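Local coordinates for protein ESSB (Geobacillus thermodenitrificans, PDB 4ANO) that is an integral membrane component of the type VII secretion system, represented here by its cytoplasmic fragment, which is related in sequence to protein kinases, at residues Glu113-Asn118 with Pro123-Val128; Val18-Asn21 with Val27-Gln30; Gln14-Met19 with Arg31-Met36. All coordinates share one frame; numbering follows the deposited sequence. Where two conformers were deposited one is given.

Contact 1 of 3, residues Glu113-Asn118 with Pro123-Val128; sequences ENLMFN and PFFLHV
Asn114, just before the first strand of this hairpin, binds the backbone of His127, just after the second, through both ends of its side-chain amide. OD1 of Asn114 accepts from N of His127 at 2.7 Å, an almost straight bond with 169° at the hydrogen. In return ND2 of Asn114 donates to O of His127 at 3.0 Å, landing on a lone pair in the carbonyl plane. A chi1 of -156°, with CG anti to the backbone N, swings the amide across to His127, and ND2 is also bound to Ile109 O, which further limits its rotation. Just beyond the strands a backbone bond adds to the grip, Leu126 N reaching Asn114 O at 2.9 Å; within the ladder, Met116 with Phe124 forms the antiparallel hydrogen-bonded pair.

Packing is tightest on the face of Leu115, Phe117, Pro123 and Phe125. Leu115 and Phe125 run side by side in the same direction, CD2 of the former 3.4 Å from CE1 of the latter, while Pro123 CB comes obliquely to Phe117 CE2 at 3.5 Å. Helices 84-98 and 76-80 cover this face. Looser ground lies at the turn end, where Phe124 and Asn118 are partly exposed: ND2 of Asn118 stands at the ring edge, 3.5 Å from Phe124 CE1, and its hydrogen bond goes instead to Glu122 OE1.

In a family related to protein kinases, Asn114 and this hairpin probably correspond to the end of the catalytic loop and the two strands after it, though nothing here indicates catalysis. Chemically, the buried Asn114 amide is held by three hydrogen bonds, two from ND2 and one to OD1, fixing the chain where regular pairing ends, while the apolar face meets helices 84-98 and 76-80.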
# COMPACT_ATOMS: atom_id res chain seq x y z
N GLU A 113 5.67 3.22 0.19
CA GLU A 113 5.85 4.50 0.93
C GLU A 113 4.59 4.77 1.75
O GLU A 113 4.63 5.57 2.73
CB GLU A 113 6.03 5.68 -0.03
CG GLU A 113 6.56 6.91 0.63
CD GLU A 113 6.77 8.11 -0.30
OE1 GLU A 113 6.28 8.15 -1.47
OE2 GLU A 113 7.45 9.03 0.20
N ASN A 114 3.48 4.19 1.33
CA ASN A 114 2.20 4.49 1.97
C ASN A 114 1.74 3.48 2.99
O ASN A 114 0.59 3.52 3.42
CB ASN A 114 1.13 4.68 0.90
CG ASN A 114 -0.01 5.53 1.38
OD1 ASN A 114 0.16 6.47 2.19
ND2 ASN A 114 -1.21 5.22 0.86
N LEU A 115 2.62 2.54 3.34
CA LEU A 115 2.18 1.50 4.24
C LEU A 115 3.02 1.40 5.51
O LEU A 115 4.23 1.46 5.44
CB LEU A 115 2.31 0.17 3.55
CG LEU A 115 1.33 -0.18 2.43
CD1 LEU A 115 1.78 -1.44 1.68
CD2 LEU A 115 -0.10 -0.38 3.01
N MSE A 116 2.36 1.17 6.65
CA MSE A 116 3.10 0.75 7.87
C MSE A 116 2.39 -0.44 8.48
O MSE A 116 1.25 -0.76 8.09
CB MSE A 116 3.24 1.89 8.85
CG MSE A 116 3.92 3.12 8.28
SE MSE A 116 4.49 4.25 9.75
CE MSE A 116 5.77 3.00 10.56
N PHE A 117 3.03 -1.13 9.45
CA PHE A 117 2.53 -2.43 9.93
C PHE A 117 2.50 -2.49 11.42
O PHE A 117 3.36 -1.92 12.01
CB PHE A 117 3.46 -3.59 9.44
CG PHE A 117 3.44 -3.69 7.91
CD1 PHE A 117 4.22 -2.86 7.13
CD2 PHE A 117 2.62 -4.64 7.31
CE1 PHE A 117 4.14 -2.93 5.70
CE2 PHE A 117 2.53 -4.73 5.90
CZ PHE A 117 3.31 -3.90 5.09
N ASN A 118 1.54 -3.19 11.98
CA ASN A 118 1.44 -3.27 13.46
C ASN A 118 2.21 -4.46 13.90
O ASN A 118 2.82 -5.11 13.08
CB ASN A 118 -0.02 -3.30 13.92
CG ASN A 118 -0.79 -4.55 13.49
OD1 ASN A 118 -0.25 -5.55 12.98
ND2 ASN A 118 -2.11 -4.48 13.71
N PRO A 123 -1.38 -4.61 7.75
CA PRO A 123 -0.97 -3.31 7.16
C PRO A 123 -1.95 -2.19 7.39
O PRO A 123 -3.12 -2.44 7.57
CB PRO A 123 -0.83 -3.63 5.68
CG PRO A 123 -2.03 -4.64 5.50
CD PRO A 123 -1.99 -5.52 6.74
N PHE A 124 -1.43 -0.97 7.47
CA PHE A 124 -2.18 0.25 7.55
C PHE A 124 -1.70 1.24 6.54
O PHE A 124 -0.52 1.41 6.32
CB PHE A 124 -2.08 0.90 8.91
CG PHE A 124 -2.72 0.10 10.00
CD1 PHE A 124 -2.14 -1.15 10.42
CD2 PHE A 124 -3.93 0.51 10.56
CE1 PHE A 124 -2.79 -1.95 11.43
CE2 PHE A 124 -4.57 -0.28 11.54
CZ PHE A 124 -4.01 -1.49 11.96
N PHE A 125 -2.63 2.01 5.96
CA PHE A 125 -2.26 3.05 5.03
C PHE A 125 -2.04 4.35 5.71
O PHE A 125 -2.78 4.69 6.67
CB PHE A 125 -3.38 3.26 3.96
CG PHE A 125 -3.56 2.10 3.11
CD1 PHE A 125 -2.68 1.86 2.07
CD2 PHE A 125 -4.56 1.19 3.36
CE1 PHE A 125 -2.82 0.78 1.26
CE2 PHE A 125 -4.68 0.06 2.60
CZ PHE A 125 -3.79 -0.18 1.55
N LEU A 126 -1.09 5.12 5.23
CA LEU A 126 -0.85 6.41 5.68
C LEU A 126 -1.81 7.41 5.06
O LEU A 126 -2.70 7.93 5.75
CB LEU A 126 0.60 6.84 5.38
CG LEU A 126 1.58 6.01 6.24
CD1 LEU A 126 2.96 6.02 5.71
CD2 LEU A 126 1.55 6.56 7.69
N HIS A 127 -1.65 7.66 3.79
CA HIS A 127 -2.56 8.58 3.07
C HIS A 127 -3.74 7.80 2.45
O HIS A 127 -3.54 6.72 1.92
CB HIS A 127 -1.85 9.26 1.94
CG HIS A 127 -2.78 10.09 1.08
ND1 HIS A 127 -3.35 11.26 1.51
CD2 HIS A 127 -3.37 9.79 -0.08
CE1 HIS A 127 -4.21 11.69 0.61
NE2 HIS A 127 -4.21 10.84 -0.40
N VAL A 128 -4.95 8.38 2.53
CA VAL A 128 -6.14 7.74 1.89
C VAL A 128 -6.87 8.84 1.15
O VAL A 128 -6.84 10.01 1.57
CB VAL A 128 -7.02 7.20 3.01
CG1 VAL A 128 -8.24 6.63 2.45
CG2 VAL A 128 -6.27 6.01 3.79

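Contact 2 of 3, residues Val18-Asn21 with Val27-Gln30; sequences VMIN and VIFQ
Ile20 lays its CG1 against CG1 of Ile28 at 3.6 Å, the two side chains meeting at a slant beside the backbone pairing of a beta hairpin. The first torsion of Ile20 is 54°, which sets CG1 between the backbone N and the carbonyl carbon and brings both CG1 and CG2 up to its partner. CD1 of Ile20 turns aside and lies 4.1 Å from CD1 of Ile28. Because Ile28 was modelled in two conformers, the whole overlap of the Ile20 and Ile28 side chains is less certain than the backbone pairing beneath it.

That pairing rests on Val18 and Ile28, an antiparallel hydrogen-bonded pair. Val18 N donates to Ile28 O at 3.1 Å. The reciprocal bond, Ile28 N to Val18 O, is shorter at 2.9 Å but more bent, with 148° at the hydrogen. Val18 O has a second approach from CA of Val27, a CA-H...O contact of 3.4 Å. Next along the ladder, Met19 and Val27 form a non-hydrogen-bonded pair whose side chains leave by the other face and do not touch each other.

The two faces have different surroundings. Val18 lies on the surface, as does the neighbouring Ile20, with Ile28 partly so, whereas Met19 packs on Leu11 and Val27 on Leu15, both of helix 10-15. Strand 18-22 forms one margin of the four-stranded antiparallel sheet; strand 25-30 lies inside it, hydrogen-bonded on its other flank to strand 62-68 through Val27 with Val65 and Phe29 with Val63.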
# COMPACT_ATOMS: atom_id res chain seq x y z
N VAL A 18 2.86 17.20 -2.58
CA VAL A 18 4.21 17.25 -2.12
C VAL A 18 4.26 16.61 -0.72
O VAL A 18 3.46 16.99 0.17
CB VAL A 18 4.65 18.74 -2.04
CG1 VAL A 18 5.93 18.96 -1.29
CG2 VAL A 18 4.75 19.33 -3.45
N MSE A 19 5.12 15.60 -0.56
CA MSE A 19 5.54 15.15 0.78
C MSE A 19 6.59 16.14 1.26
O MSE A 19 7.73 16.08 0.78
CB MSE A 19 6.26 13.80 0.69
CG MSE A 19 6.46 13.01 2.02
SE MSE A 19 4.75 12.31 2.70
CE MSE A 19 4.30 10.95 1.37
N ILE A 20 6.20 17.03 2.20
CA ILE A 20 7.15 18.01 2.75
C ILE A 20 7.87 17.55 3.99
O ILE A 20 8.80 18.22 4.48
CB ILE A 20 6.49 19.40 3.09
CG1 ILE A 20 5.29 19.24 4.00
CG2 ILE A 20 6.11 20.18 1.83
CD1 ILE A 20 5.17 20.32 5.01
N ASN A 21 7.40 16.44 4.54
CA ASN A 21 7.95 15.93 5.78
C ASN A 21 7.66 14.43 5.83
O ASN A 21 6.63 13.93 5.29
CB ASN A 21 7.28 16.62 6.96
CG ASN A 21 8.13 16.57 8.26
OD1 ASN A 21 8.96 15.69 8.47
ND2 ASN A 21 7.90 17.56 9.13
N VAL A 27 1.39 15.75 3.88
CA VAL A 27 1.18 15.85 2.44
C VAL A 27 0.47 17.20 2.22
O VAL A 27 -0.48 17.52 2.95
CB VAL A 27 0.41 14.61 1.87
CG1 VAL A 27 -0.91 14.40 2.53
CG2 VAL A 27 0.19 14.72 0.37
N ILE A 28 0.87 17.88 1.15
CA ILE A 28 0.37 19.23 0.83
C ILE A 28 -0.24 19.20 -0.59
O ILE A 28 0.42 18.79 -1.57
CB ILE A 28 1.53 20.29 0.91
CG1 ILE A 28 2.26 20.30 2.29
CG2 ILE A 28 1.01 21.70 0.51
CD1 ILE A 28 1.34 20.42 3.42
N PHE A 29 -1.53 19.53 -0.68
CA PHE A 29 -2.16 19.60 -2.00
C PHE A 29 -2.54 21.10 -2.25
O PHE A 29 -2.86 21.80 -1.32
CB PHE A 29 -3.52 18.88 -2.00
CG PHE A 29 -3.46 17.40 -1.71
CD1 PHE A 29 -3.36 16.94 -0.44
CD2 PHE A 29 -3.57 16.51 -2.81
CE1 PHE A 29 -3.27 15.51 -0.16
CE2 PHE A 29 -3.54 15.13 -2.58
CZ PHE A 29 -3.35 14.64 -1.27
N GLN A 30 -2.61 21.47 -3.52
CA GLN A 30 -3.17 22.77 -3.95
C GLN A 30 -4.66 22.67 -4.11
O GLN A 30 -5.13 21.89 -4.88
CB GLN A 30 -2.49 23.16 -5.28
CG GLN A 30 -1.03 23.35 -5.21
CD GLN A 30 -0.60 24.25 -4.07
OE1 GLN A 30 -0.92 25.45 -4.02
NE2 GLN A 30 0.12 23.69 -3.13

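Contact 3 of 3, residues Gln14-Met19 with Arg31-Met36; sequences QLDAVM and RAKLKM
One salt bridge, between Asp16 and Lys33, is the whole of this contact: no other residues of 14-19 and 31-36 come within 4.5 Å, and the nearest CA atoms, those same two, stand 8.6 Å apart. Asp16 is the C-prime residue of the Schellman motif that ends helix 10-15, its amide bonded to Thr13 O and that of Ala17 to Glu12 O. Its positive phi of 48° takes the chain out of the helix, and the side chain is directed at the short 3-10 turn of residues 31-33.

Lys33 covers the intervening distance with a chain extended beyond CG, crossing the Asp16 side chain at about a right angle. Both residues are exposed, so solvent probably moderates the attraction; the bridge links the helix end to the loop after strand 25-30 at the surface. That loop has further polar ties, from Lys35 to Asp137 and from Arg31 to Ser59 O. At the bridge itself the carboxylate is used unevenly: NZ of Lys33 lies 2.8 Å from OD2 of Asp16 but 3.5 Å from OD1, approaching OD2 on its syn side, 34° out of the carboxylate plane.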
# COMPACT_ATOMS: atom_id res chain seq x y z
N GLN A 14 1.10 10.45 -8.23
CA GLN A 14 -0.32 10.08 -8.36
C GLN A 14 -1.24 11.11 -7.64
O GLN A 14 -2.42 11.32 -8.07
CB GLN A 14 -0.64 8.75 -7.68
CG GLN A 14 -0.06 7.52 -8.44
CD GLN A 14 -0.57 7.42 -9.83
OE1 GLN A 14 -1.81 7.46 -10.10
NE2 GLN A 14 0.35 7.46 -10.80
N LEU A 15 -0.75 11.69 -6.56
CA LEU A 15 -1.60 12.67 -5.80
C LEU A 15 -1.48 14.07 -6.41
O LEU A 15 -2.33 14.91 -6.05
CB LEU A 15 -1.11 12.71 -4.34
CG LEU A 15 -1.69 11.77 -3.30
CD1 LEU A 15 -2.09 10.47 -3.75
CD2 LEU A 15 -0.71 11.67 -2.13
N ASP A 16 -0.47 14.30 -7.26
CA ASP A 16 0.01 15.65 -7.62
C ASP A 16 0.21 16.49 -6.35
O ASP A 16 -0.36 17.58 -6.21
CB ASP A 16 -0.95 16.33 -8.60
CG ASP A 16 -0.28 17.58 -9.27
OD1 ASP A 16 0.95 17.75 -9.17
OD2 ASP A 16 -0.99 18.39 -9.84
N ALA A 17 0.93 15.94 -5.37
CA ALA A 17 1.07 16.61 -4.06
C ALA A 17 2.50 16.52 -3.66
O ALA A 17 3.26 15.76 -4.25
CB ALA A 17 0.18 15.97 -2.94
N VAL A 18 2.86 17.20 -2.58
CA VAL A 18 4.21 17.25 -2.12
C VAL A 18 4.26 16.61 -0.72
O VAL A 18 3.46 16.99 0.17
CB VAL A 18 4.65 18.74 -2.04
CG1 VAL A 18 5.93 18.96 -1.29
CG2 VAL A 18 4.75 19.33 -3.45
N MSE A 19 5.12 15.60 -0.56
CA MSE A 19 5.54 15.15 0.78
C MSE A 19 6.59 16.14 1.26
O MSE A 19 7.73 16.08 0.78
CB MSE A 19 6.26 13.80 0.69
CG MSE A 19 6.46 13.01 2.02
SE MSE A 19 4.75 12.31 2.70
CE MSE A 19 4.30 10.95 1.37
N ARG A 31 -5.41 23.51 -3.39
CA ARG A 31 -6.84 23.45 -3.36
C ARG A 31 -7.43 23.65 -4.77
O ARG A 31 -8.44 23.05 -5.15
CB ARG A 31 -7.34 24.52 -2.39
CG ARG A 31 -8.48 24.12 -1.64
CD ARG A 31 -8.95 25.29 -0.70
NE ARG A 31 -10.40 25.34 -0.69
CZ ARG A 31 -11.11 25.98 0.24
NH1 ARG A 31 -10.48 26.57 1.22
NH2 ARG A 31 -12.45 25.93 0.22
N ALA A 32 -6.77 24.47 -5.57
CA ALA A 32 -7.24 24.80 -6.87
C ALA A 32 -7.32 23.57 -7.77
O ALA A 32 -8.10 23.53 -8.74
CB ALA A 32 -6.36 25.94 -7.50
N LYS A 33 -6.51 22.56 -7.46
CA LYS A 33 -6.42 21.37 -8.27
C LYS A 33 -7.38 20.23 -7.84
O LYS A 33 -7.44 19.21 -8.54
CB LYS A 33 -4.95 20.85 -8.21
CG LYS A 33 -3.95 21.62 -9.06
CD LYS A 33 -2.51 21.07 -8.77
CE LYS A 33 -1.48 21.63 -9.77
NZ LYS A 33 -0.13 21.02 -9.39
N LEU A 34 -8.07 20.39 -6.71
CA LEU A 34 -9.01 19.41 -6.17
C LEU A 34 -10.47 19.46 -6.68
O LEU A 34 -11.00 20.53 -6.97
CB LEU A 34 -9.00 19.49 -4.63
CG LEU A 34 -7.66 19.48 -3.89
CD1 LEU A 34 -7.71 19.70 -2.37
CD2 LEU A 34 -6.90 18.11 -4.19
N LYS A 35 -11.14 18.31 -6.70
CA LYS A 35 -12.58 18.20 -6.98
C LYS A 35 -13.41 18.54 -5.73
O LYS A 35 -14.63 18.67 -5.84
CB LYS A 35 -12.92 16.80 -7.44
CG LYS A 35 -12.25 16.42 -8.68
CD LYS A 35 -12.67 15.00 -9.15
CE LYS A 35 -12.17 14.72 -10.58
NZ LYS A 35 -11.87 13.28 -10.71
N MSE A 36 -12.71 18.65 -4.59
CA MSE A 36 -13.32 18.97 -3.30
C MSE A 36 -14.21 20.23 -3.43
O MSE A 36 -13.86 21.19 -4.14
CB MSE A 36 -12.25 19.26 -2.23
CG MSE A 36 -12.82 19.63 -0.90
SE MSE A 36 -11.47 20.15 0.36
CE MSE A 36 -11.11 21.94 -0.27

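Overall arrangement
Contacts 2 and 3 are close neighbours, with centres about 9 Å apart; they share Val18 and Met19, so the chain leaving the helix end of contact 3 becomes the edge strand of contact 2. Ala17 joins them further, its CB lying 3.5 Å from Val27 CG2. Contact 1 is more central and later in the chain, its centre about 17 Å from that of contact 2 and about 19 Å from that of contact 3. His127 bridges the gap: its CE1 is 3.6 Å from Phe29 CZ, and its CD2 is 3.8 Å from Leu15 CD2. The buried hairpin of contact 1 thus meets the four-stranded sheet and helix 10-15 partly through this imidazole, with Glu113 OE2 3.9 Å from Met19 CE as a second link.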